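Local coordinates for viral structural protein 4 (Bombyx mori cytoplasmic polyhedrosis virus, PDB 6TZ0), which binds GTP, probably through a P-loop NTPase-like fold, and probably works as a cofactor of the viral RNA-dependent RNA polymerase during transcription, at residues B[182-187]-B[196-201]; B[416-421]-B[458-463]; B[284-289]-B[509-514]. All coordinates share one frame; numbering follows the deposited sequence.

Overall arrangement
Measured from the centre of each contact to the centre of the chain, interaction 1 lies about 24 Å out, in the N-terminal half; interaction 2, about 33 Å out, is on the opposite side of the chain's centre, in the helices beside the GTP-binding part. Interaction 3, about 18 Å out, lies between them in space and joins two segments far apart in sequence; the chain from 284-289 to 509-514 includes both segments of interaction 2. No elements are shared. Interactions 2 and 3 are largely buried and each turns on one tyrosine hydroxyl, set against aliphatic carbons in interaction 2 and a backbone carbonyl in interaction 3. Interaction 1, only partly buried, is an aromatic and aliphatic pairing.

Interaction 1 (B[182-187]-B[196-201])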
loop_
_atom_site.group_PDB
_atom_site.type_symbol
_atom_site.label_atom_id
_atom_site.label_comp_id
_atom_site.label_asym_id
_atom_site.label_seq_id
_atom_site.Cartn_x
_atom_site.Cartn_y
_atom_site.Cartn_z
ATOM N N HIS B 182 22.866 28.676 -17.570
ATOM C CA HIS B 182 24.258 29.000 -17.299
ATOM C C HIS B 182 24.429 29.107 -15.792
ATOM O O HIS B 182 23.979 30.075 -15.178
ATOM C CB HIS B 182 24.662 30.294 -17.991
ATOM C CG HIS B 182 26.120 30.597 -17.881
ATOM N ND1 HIS B 182 26.653 31.304 -16.828
ATOM C CD2 HIS B 182 27.159 30.273 -18.683
ATOM C CE1 HIS B 182 27.959 31.408 -16.988
ATOM N NE2 HIS B 182 28.291 30.793 -18.107
ATOM N N ILE B 183 25.081 28.120 -15.199
ATOM C CA ILE B 183 25.172 27.995 -13.751
ATOM C C ILE B 183 26.498 28.574 -13.286
ATOM O O ILE B 183 27.561 28.167 -13.763
ATOM C CB ILE B 183 25.022 26.527 -13.327
ATOM C CG1 ILE B 183 23.676 26.004 -13.821
ATOM C CG2 ILE B 183 25.119 26.396 -11.826
ATOM C CD1 ILE B 183 23.555 24.530 -13.788
ATOM N N ILE B 184 26.440 29.522 -12.359
ATOM C CA ILE B 184 27.621 30.221 -11.866
ATOM C C ILE B 184 27.998 29.618 -10.520
ATOM O O ILE B 184 27.175 29.645 -9.596
ATOM C CB ILE B 184 27.365 31.727 -11.732
ATOM C CG1 ILE B 184 26.992 32.320 -13.079
ATOM C CG2 ILE B 184 28.578 32.421 -11.176
ATOM C CD1 ILE B 184 26.583 33.749 -12.999
ATOM N N PRO B 185 29.205 29.083 -10.357
ATOM C CA PRO B 185 29.578 28.479 -9.077
ATOM C C PRO B 185 29.862 29.518 -8.006
ATOM O O PRO B 185 30.241 30.655 -8.285
ATOM C CB PRO B 185 30.844 27.690 -9.423
ATOM C CG PRO B 185 31.418 28.407 -10.574
ATOM C CD PRO B 185 30.257 28.909 -11.371
ATOM N N THR B 186 29.657 29.107 -6.758
ATOM C CA THR B 186 29.900 29.940 -5.590
ATOM C C THR B 186 30.952 29.263 -4.725
ATOM O O THR B 186 30.837 28.071 -4.431
ATOM C CB THR B 186 28.617 30.160 -4.786
ATOM O OG1 THR B 186 28.129 28.902 -4.310
ATOM C CG2 THR B 186 27.549 30.815 -5.643
ATOM N N TRP B 187 31.972 30.019 -4.325
ATOM C CA TRP B 187 33.089 29.426 -3.598
ATOM C C TRP B 187 32.713 29.162 -2.145
ATOM O O TRP B 187 32.678 28.010 -1.699
ATOM C CB TRP B 187 34.314 30.339 -3.689
ATOM C CG TRP B 187 35.563 29.782 -3.064
ATOM C CD1 TRP B 187 36.066 30.089 -1.839
ATOM C CD2 TRP B 187 36.484 28.856 -3.652
ATOM N NE1 TRP B 187 37.227 29.396 -1.610
ATOM C CE2 TRP B 187 37.509 28.635 -2.711
ATOM C CE3 TRP B 187 36.542 28.190 -4.881
ATOM C CZ2 TRP B 187 38.579 27.774 -2.960
ATOM C CZ3 TRP B 187 37.608 27.335 -5.126
ATOM C CH2 TRP B 187 38.609 27.134 -4.169
ATOM N N THR B 196 31.610 36.048 -17.334
ATOM C CA THR B 196 31.346 37.009 -18.399
ATOM C C THR B 196 30.184 37.928 -18.049
ATOM O O THR B 196 30.275 39.151 -18.214
ATOM C CB THR B 196 31.051 36.259 -19.694
ATOM O OG1 THR B 196 32.137 35.374 -19.982
ATOM C CG2 THR B 196 30.889 37.222 -20.848
ATOM N N TYR B 197 29.093 37.361 -17.535
ATOM C CA TYR B 197 27.910 38.156 -17.242
ATOM C C TYR B 197 28.104 39.019 -16.006
ATOM O O TYR B 197 27.638 40.162 -15.966
ATOM C CB TYR B 197 26.708 37.243 -17.059
ATOM C CG TYR B 197 26.400 36.437 -18.282
ATOM C CD1 TYR B 197 25.785 37.015 -19.378
ATOM C CD2 TYR B 197 26.706 35.090 -18.334
ATOM C CE1 TYR B 197 25.499 36.274 -20.498
ATOM C CE2 TYR B 197 26.420 34.341 -19.444
ATOM C CZ TYR B 197 25.820 34.936 -20.524
ATOM O OH TYR B 197 25.537 34.185 -21.634
ATOM N N LEU B 198 28.793 38.497 -14.994
ATOM C CA LEU B 198 29.035 39.277 -13.794
ATOM C C LEU B 198 30.092 40.349 -14.005
ATOM O O LEU B 198 30.115 41.330 -13.258
ATOM C CB LEU B 198 29.443 38.359 -12.643
ATOM C CG LEU B 198 28.424 37.281 -12.269
ATOM C CD1 LEU B 198 28.910 36.439 -11.104
ATOM C CD2 LEU B 198 27.064 37.874 -11.984
ATOM N N ARG B 199 30.967 40.186 -15.000
ATOM C CA ARG B 199 31.890 41.256 -15.357
ATOM C C ARG B 199 31.203 42.297 -16.228
ATOM O O ARG B 199 31.479 43.495 -16.104
ATOM C CB ARG B 199 33.105 40.691 -16.090
ATOM C CG ARG B 199 34.224 41.682 -16.323
ATOM C CD ARG B 199 35.249 41.111 -17.286
ATOM N NE ARG B 199 35.924 39.931 -16.765
ATOM C CZ ARG B 199 37.026 39.976 -16.029
ATOM N NH1 ARG B 199 37.582 38.853 -15.597
ATOM N NH2 ARG B 199 37.578 41.145 -15.735
ATOM N N SER B 200 30.293 41.860 -17.099
ATOM C CA SER B 200 29.660 42.776 -18.037
ATOM C C SER B 200 28.542 43.595 -17.405
ATOM O O SER B 200 28.344 44.751 -17.788
ATOM C CB SER B 200 29.119 41.998 -19.233
ATOM O OG SER B 200 28.077 41.133 -18.834
ATOM N N TYR B 201 27.811 43.036 -16.444
ATOM C CA TYR B 201 26.640 43.699 -15.884
ATOM C C TYR B 201 26.903 44.402 -14.566
ATOM O O TYR B 201 26.218 45.378 -14.255
ATOM C CB TYR B 201 25.513 42.684 -15.683
ATOM C CG TYR B 201 24.835 42.253 -16.955
ATOM C CD1 TYR B 201 24.754 43.097 -18.044
ATOM C CD2 TYR B 201 24.337 40.971 -17.087
ATOM C CE1 TYR B 201 24.140 42.692 -19.207
ATOM C CE2 TYR B 201 23.731 40.557 -18.247
ATOM C CZ TYR B 201 23.639 41.420 -19.304
ATOM O OH TYR B 201 23.035 41.009 -20.467
#
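His182, at the start of strand 182-184, presents the face of its imidazole to the ring of Tyr197 on helix 196-201. The pair is edge-to-face (T-shaped): the centroids are 5.2 Å apart and the planes stand at 75° to one another. Tyr197 CE2 sits 3.9 Å above the imidazole plane, over the middle of the ring, with 4.0 Å between this carbon and His182 ND1. With CG of His182 anti to the backbone N (chi1 -173°), the imidazole extends from the strand toward the helix, and the loop residue Asp195 also packs against it.

Two residues on, Ile184 again faces the helix. The strand belongs to a small parallel pair with strand 157-159, to which His182 and Ile184 are hydrogen-bonded through their backbones, and helix 196-201 packs over the face on which these two side chains stand. The loop between strand and helix contributes Asp192 and Asp195 beside Ile184.

Ile184 and Leu198 meet tip to tip. CD1 of Ile184 lies 4.0 Å from CD1 of Leu198, and the branch methyl CG2 of Ile184 approaches that same leucine methyl equally closely, at 4.0 Å. The isoleucine therefore covers the leucine tip with two of its methyl groups. Phe159 of the neighbouring strand touches both Ile184 and Leu198, while Ile157 packs against Ile184 and Tyr197.

Interaction 2 (B[416-421]-B[458-463]); sequences SYYEQK and AQLENA
Helix 417-427 meets the loop after helix 442-457 in the helical region that adjoins the GTP-binding part, with the Tyr418 side chain about 8 Å from that of Lys355, a residue seen to bind GTP in a structure of this protein, though none is bound to this chain here. The contact is made by the far end of Tyr418. Its CB does not point at the loop, but the long ring carries the hydroxyl across, and OH comes to 3.3 Å from CB and 3.5 Å from CG of Gln459. Ring and amide planes are turned 68° apart. The glutamine chain bends at chi2 (-62°), with the amide carried to one side and CB and CG left next to the tyrosine oxygen. Leu460 CD1 stands farther off, 4.5 Å from the same OH.

The amide has another partner: OE1 of Gln459 is hydrogen-bonded to OH of Tyr386 on helix 385-393, and Tyr386 also packs on Tyr418. Met452 and Leu456 of helix 442-457 and Glu468 of helix 468-476 add to the packing round Tyr418. With its methylenes against Tyr418 and OE1 held by Tyr386, Gln459 meets the first tyrosine by packing and the second through a polar bond.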
loop_
_atom_site.group_PDB
_atom_site.type_symbol
_atom_site.label_atom_id
_atom_site.label_comp_id
_atom_site.label_asym_id
_atom_site.label_seq_id
_atom_site.Cartn_x
_atom_site.Cartn_y
_atom_site.Cartn_z
ATOM N N SER B 416 29.778 5.854 33.647
ATOM C CA SER B 416 28.728 5.207 32.880
ATOM C C SER B 416 28.944 3.700 32.831
ATOM O O SER B 416 30.048 3.198 33.039
ATOM C CB SER B 416 28.675 5.775 31.463
ATOM O OG SER B 416 27.699 5.115 30.688
ATOM N N TYR B 417 27.857 2.979 32.554
ATOM C CA TYR B 417 27.901 1.520 32.497
ATOM C C TYR B 417 28.655 1.033 31.267
ATOM O O TYR B 417 29.473 0.103 31.354
ATOM C CB TYR B 417 26.475 0.974 32.511
ATOM C CG TYR B 417 26.363 -0.525 32.432
ATOM C CD1 TYR B 417 26.646 -1.317 33.533
ATOM C CD2 TYR B 417 25.959 -1.149 31.258
ATOM C CE1 TYR B 417 26.541 -2.686 33.465
ATOM C CE2 TYR B 417 25.853 -2.521 31.181
ATOM C CZ TYR B 417 26.143 -3.281 32.289
ATOM O OH TYR B 417 26.035 -4.649 32.215
ATOM N N TYR B 418 28.403 1.661 30.117
ATOM C CA TYR B 418 29.066 1.251 28.887
ATOM C C TYR B 418 30.549 1.584 28.910
ATOM O O TYR B 418 31.345 0.884 28.277
ATOM C CB TYR B 418 28.405 1.906 27.680
ATOM C CG TYR B 418 26.970 1.512 27.471
ATOM C CD1 TYR B 418 26.635 0.215 27.118
ATOM C CD2 TYR B 418 25.954 2.451 27.558
ATOM C CE1 TYR B 418 25.328 -0.150 26.913
ATOM C CE2 TYR B 418 24.648 2.100 27.340
ATOM C CZ TYR B 418 24.341 0.798 27.019
ATOM O OH TYR B 418 23.038 0.445 26.798
ATOM N N GLU B 419 30.938 2.627 29.645
ATOM C CA GLU B 419 32.352 2.954 29.790
ATOM C C GLU B 419 33.079 1.882 30.586
ATOM O O GLU B 419 34.212 1.516 30.255
ATOM C CB GLU B 419 32.497 4.318 30.457
ATOM C CG GLU B 419 31.921 5.440 29.623
ATOM C CD GLU B 419 32.014 6.790 30.293
ATOM O OE1 GLU B 419 32.426 6.852 31.470
ATOM O OE2 GLU B 419 31.666 7.794 29.640
ATOM N N GLN B 420 32.425 1.343 31.615
ATOM C CA GLN B 420 32.992 0.250 32.396
ATOM C C GLN B 420 33.115 -1.021 31.567
ATOM O O GLN B 420 34.147 -1.705 31.622
ATOM C CB GLN B 420 32.121 0.008 33.623
ATOM C CG GLN B 420 32.113 1.174 34.582
ATOM C CD GLN B 420 31.071 1.036 35.667
ATOM O OE1 GLN B 420 30.278 0.098 35.668
ATOM N NE2 GLN B 420 31.058 1.986 36.593
ATOM N N LYS B 421 32.082 -1.338 30.778
ATOM C CA LYS B 421 32.144 -2.537 29.945
ATOM C C LYS B 421 33.201 -2.407 28.852
ATOM O O LYS B 421 33.938 -3.363 28.579
ATOM C CB LYS B 421 30.775 -2.834 29.337
ATOM C CG LYS B 421 29.673 -3.022 30.362
ATOM C CD LYS B 421 29.943 -4.174 31.315
ATOM C CE LYS B 421 29.788 -5.517 30.643
ATOM N NZ LYS B 421 29.933 -6.625 31.620
ATOM N N ALA B 458 22.218 -6.000 24.313
ATOM C CA ALA B 458 21.473 -6.559 25.434
ATOM C C ALA B 458 20.576 -5.544 26.120
ATOM O O ALA B 458 19.653 -5.942 26.837
ATOM C CB ALA B 458 22.438 -7.153 26.454
ATOM N N GLN B 459 20.813 -4.254 25.906
ATOM C CA GLN B 459 20.061 -3.199 26.555
ATOM C C GLN B 459 19.029 -2.566 25.639
ATOM O O GLN B 459 18.313 -1.659 26.069
ATOM C CB GLN B 459 21.022 -2.132 27.070
ATOM C CG GLN B 459 22.084 -2.700 27.971
ATOM C CD GLN B 459 21.508 -3.316 29.214
ATOM O OE1 GLN B 459 20.595 -2.768 29.826
ATOM N NE2 GLN B 459 22.016 -4.481 29.584
ATOM N N LEU B 460 18.935 -3.018 24.393
ATOM C CA LEU B 460 17.983 -2.489 23.432
ATOM C C LEU B 460 17.057 -3.560 22.886
ATOM O O LEU B 460 16.168 -3.245 22.091
ATOM C CB LEU B 460 18.710 -1.815 22.259
ATOM C CG LEU B 460 19.310 -0.411 22.373
ATOM C CD1 LEU B 460 20.595 -0.388 23.172
ATOM C CD2 LEU B 460 19.558 0.143 20.995
ATOM N N GLU B 461 17.232 -4.810 23.297
ATOM C CA GLU B 461 16.612 -5.942 22.628
ATOM C C GLU B 461 15.205 -6.223 23.131
ATOM O O GLU B 461 14.372 -6.734 22.375
ATOM C CB GLU B 461 17.497 -7.175 22.821
ATOM C CG GLU B 461 17.149 -8.368 21.971
ATOM C CD GLU B 461 18.099 -9.521 22.194
ATOM O OE1 GLU B 461 18.989 -9.394 23.063
ATOM O OE2 GLU B 461 17.964 -10.548 21.496
ATOM N N ASN B 462 14.921 -5.882 24.384
ATOM C CA ASN B 462 13.648 -6.219 25.006
ATOM C C ASN B 462 13.080 -5.056 25.806
ATOM O O ASN B 462 13.593 -3.938 25.733
ATOM C CB ASN B 462 13.824 -7.459 25.887
ATOM C CG ASN B 462 14.982 -7.331 26.868
ATOM O OD1 ASN B 462 15.601 -6.279 27.000
ATOM N ND2 ASN B 462 15.292 -8.424 27.543
ATOM N N ALA B 463 12.017 -5.308 26.568
ATOM C CA ALA B 463 11.459 -4.322 27.492
ATOM C C ALA B 463 11.411 -4.966 28.872
ATOM O O ALA B 463 10.377 -5.471 29.309
ATOM C CB ALA B 463 10.091 -3.854 27.038
#

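Interaction 3 (B[284-289]-B[509-514]); sequences DDYLKE and TINDTT
A single tyrosine oxygen carries nearly the whole contact: OH of Tyr286 lies 2.8 Å from the backbone O of Ile510. That carbonyl belongs to the centre of an inverse gamma turn, in the loop that follows strand 504-507 of the parallel sheet of what is probably a P-loop NTPase-like domain and leads into helix 513-518. Tyr286 comes from the loop between strand 266-271 and helix 290-296, next to the antiparallel sheet; the contact thus joins a loop beside that sheet to the loop after a strand of the parallel one.

The tyrosine ring extends toward the turn because CG is anti to the backbone N (chi1 179°). Ile510 O then lies at the ring edge, near its plane. On the other side of the contact the Ile510 side chain is in the less common arrangement, with CG1 between the backbone N and the carbonyl carbon (chi1 46°), and its CD1 comes to 3.8 Å from OH of Tyr286. Asn511 crosses the end of the ring, its amide plane at 89° to that of the tyrosine.

Trp260 of strand 255-261 forms an edge-to-face pair with Tyr286, and Ile307 and Ser311 pack on it too. The Asn511 side chain comes within about 5 Å of Gly358, a glycine seen to bind GTP in a structure of this protein, though no GTP is bound to this chain here; from the same loop, Thr509 OG1 is hydrogen-bonded to Ala357 O.

The segment holding Tyr286 is shaped by an Asx turn: the carboxylate of Asp285 reaches forward past Tyr286, and its OD2 accepts a hydrogen bond from Leu287 N, at 2.9 Å and from above the carboxylate plane.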
loop_
_atom_site.group_PDB
_atom_site.type_symbol
_atom_site.label_atom_id
_atom_site.label_comp_id
_atom_site.label_asym_id
_atom_site.label_seq_id
_atom_site.Cartn_x
_atom_site.Cartn_y
_atom_site.Cartn_z
ATOM N N ASP B 284 45.415 34.553 18.069
ATOM C CA ASP B 284 44.657 34.171 19.247
ATOM C C ASP B 284 44.423 32.668 19.283
ATOM O O ASP B 284 44.377 31.988 18.257
ATOM C CB ASP B 284 43.317 34.899 19.292
ATOM C CG ASP B 284 43.465 36.361 19.620
ATOM O OD1 ASP B 284 44.452 36.720 20.290
ATOM O OD2 ASP B 284 42.586 37.150 19.225
ATOM N N ASP B 285 44.255 32.161 20.491
ATOM C CA ASP B 285 44.123 30.743 20.759
ATOM C C ASP B 285 42.722 30.268 20.382
ATOM O O ASP B 285 41.779 31.054 20.285
ATOM C CB ASP B 285 44.416 30.484 22.236
ATOM C CG ASP B 285 44.610 29.027 22.553
ATOM O OD1 ASP B 285 45.681 28.486 22.211
ATOM O OD2 ASP B 285 43.694 28.421 23.148
ATOM N N TYR B 286 42.604 28.961 20.147
ATOM C CA TYR B 286 41.315 28.367 19.819
ATOM C C TYR B 286 40.369 28.371 21.010
ATOM O O TYR B 286 39.153 28.483 20.829
ATOM C CB TYR B 286 41.531 26.946 19.306
ATOM C CG TYR B 286 40.283 26.181 18.942
ATOM C CD1 TYR B 286 39.590 26.455 17.773
ATOM C CD2 TYR B 286 39.814 25.163 19.757
ATOM C CE1 TYR B 286 38.459 25.743 17.436
ATOM C CE2 TYR B 286 38.689 24.446 19.428
ATOM C CZ TYR B 286 38.013 24.743 18.271
ATOM O OH TYR B 286 36.889 24.031 17.941
ATOM N N LEU B 287 40.896 28.256 22.228
ATOM C CA LEU B 287 40.035 28.226 23.402
ATOM C C LEU B 287 39.570 29.607 23.827
ATOM O O LEU B 287 38.559 29.713 24.527
ATOM C CB LEU B 287 40.747 27.542 24.563
ATOM C CG LEU B 287 41.007 26.062 24.310
ATOM C CD1 LEU B 287 41.799 25.455 25.442
ATOM C CD2 LEU B 287 39.704 25.324 24.103
ATOM N N LYS B 288 40.291 30.655 23.449
ATOM C CA LYS B 288 39.776 32.006 23.594
ATOM C C LYS B 288 38.578 32.192 22.675
ATOM O O LYS B 288 38.656 31.881 21.481
ATOM C CB LYS B 288 40.861 33.023 23.263
ATOM C CG LYS B 288 40.419 34.458 23.398
ATOM C CD LYS B 288 41.568 35.407 23.149
ATOM C CE LYS B 288 41.123 36.850 23.272
ATOM N NZ LYS B 288 42.250 37.792 23.058
ATOM N N GLU B 289 37.471 32.678 23.250
ATOM C CA GLU B 289 36.195 32.900 22.555
ATOM C C GLU B 289 35.673 31.621 21.902
ATOM O O GLU B 289 35.116 31.652 20.805
ATOM C CB GLU B 289 36.300 34.028 21.525
ATOM C CG GLU B 289 36.710 35.370 22.104
ATOM C CD GLU B 289 35.687 35.958 23.051
ATOM O OE1 GLU B 289 34.478 35.717 22.862
ATOM O OE2 GLU B 289 36.100 36.670 23.988
ATOM N N THR B 509 29.312 20.032 14.768
ATOM C CA THR B 509 29.939 21.222 15.330
ATOM C C THR B 509 31.309 21.437 14.705
ATOM O O THR B 509 31.721 20.725 13.788
ATOM C CB THR B 509 30.087 21.125 16.852
ATOM O OG1 THR B 509 30.832 19.951 17.188
ATOM C CG2 THR B 509 28.745 21.092 17.528
ATOM N N ILE B 510 32.017 22.442 15.212
ATOM C CA ILE B 510 33.397 22.679 14.818
ATOM C C ILE B 510 34.335 21.901 15.736
ATOM O O ILE B 510 35.133 22.470 16.489
ATOM C CB ILE B 510 33.690 24.190 14.856
ATOM C CG1 ILE B 510 33.156 24.812 16.151
ATOM C CG2 ILE B 510 33.027 24.886 13.701
ATOM C CD1 ILE B 510 33.948 25.965 16.579
ATOM N N ASN B 511 34.359 20.590 15.592
ATOM C CA ASN B 511 35.148 19.785 16.513
ATOM C C ASN B 511 35.620 18.547 15.788
ATOM O O ASN B 511 34.807 17.772 15.281
ATOM C CB ASN B 511 34.361 19.401 17.768
ATOM C CG ASN B 511 34.242 20.539 18.759
ATOM O OD1 ASN B 511 33.152 21.023 19.040
ATOM N ND2 ASN B 511 35.373 20.974 19.291
ATOM N N ASP B 512 36.929 18.374 15.735
ATOM C CA ASP B 512 37.495 17.112 15.303
ATOM C C ASP B 512 37.332 16.184 16.496
ATOM O O ASP B 512 38.059 16.297 17.485
ATOM C CB ASP B 512 38.946 17.296 14.882
ATOM C CG ASP B 512 39.433 16.187 13.991
ATOM O OD1 ASP B 512 38.963 16.127 12.844
ATOM O OD2 ASP B 512 40.293 15.393 14.406
ATOM N N THR B 513 36.333 15.299 16.417
ATOM C CA THR B 513 35.920 14.502 17.567
ATOM C C THR B 513 37.000 13.518 17.987
ATOM O O THR B 513 37.224 13.302 19.183
ATOM C CB THR B 513 34.627 13.765 17.241
ATOM O OG1 THR B 513 34.820 12.960 16.074
ATOM C CG2 THR B 513 33.505 14.747 16.993
ATOM N N THR B 514 37.714 12.955 17.016
ATOM C CA THR B 514 38.826 12.069 17.317
ATOM C C THR B 514 40.049 12.811 17.835
ATOM O O THR B 514 40.957 12.167 18.366
ATOM C CB THR B 514 39.186 11.253 16.075
ATOM O OG1 THR B 514 40.220 10.320 16.398
ATOM C CG2 THR B 514 39.656 12.153 14.968
#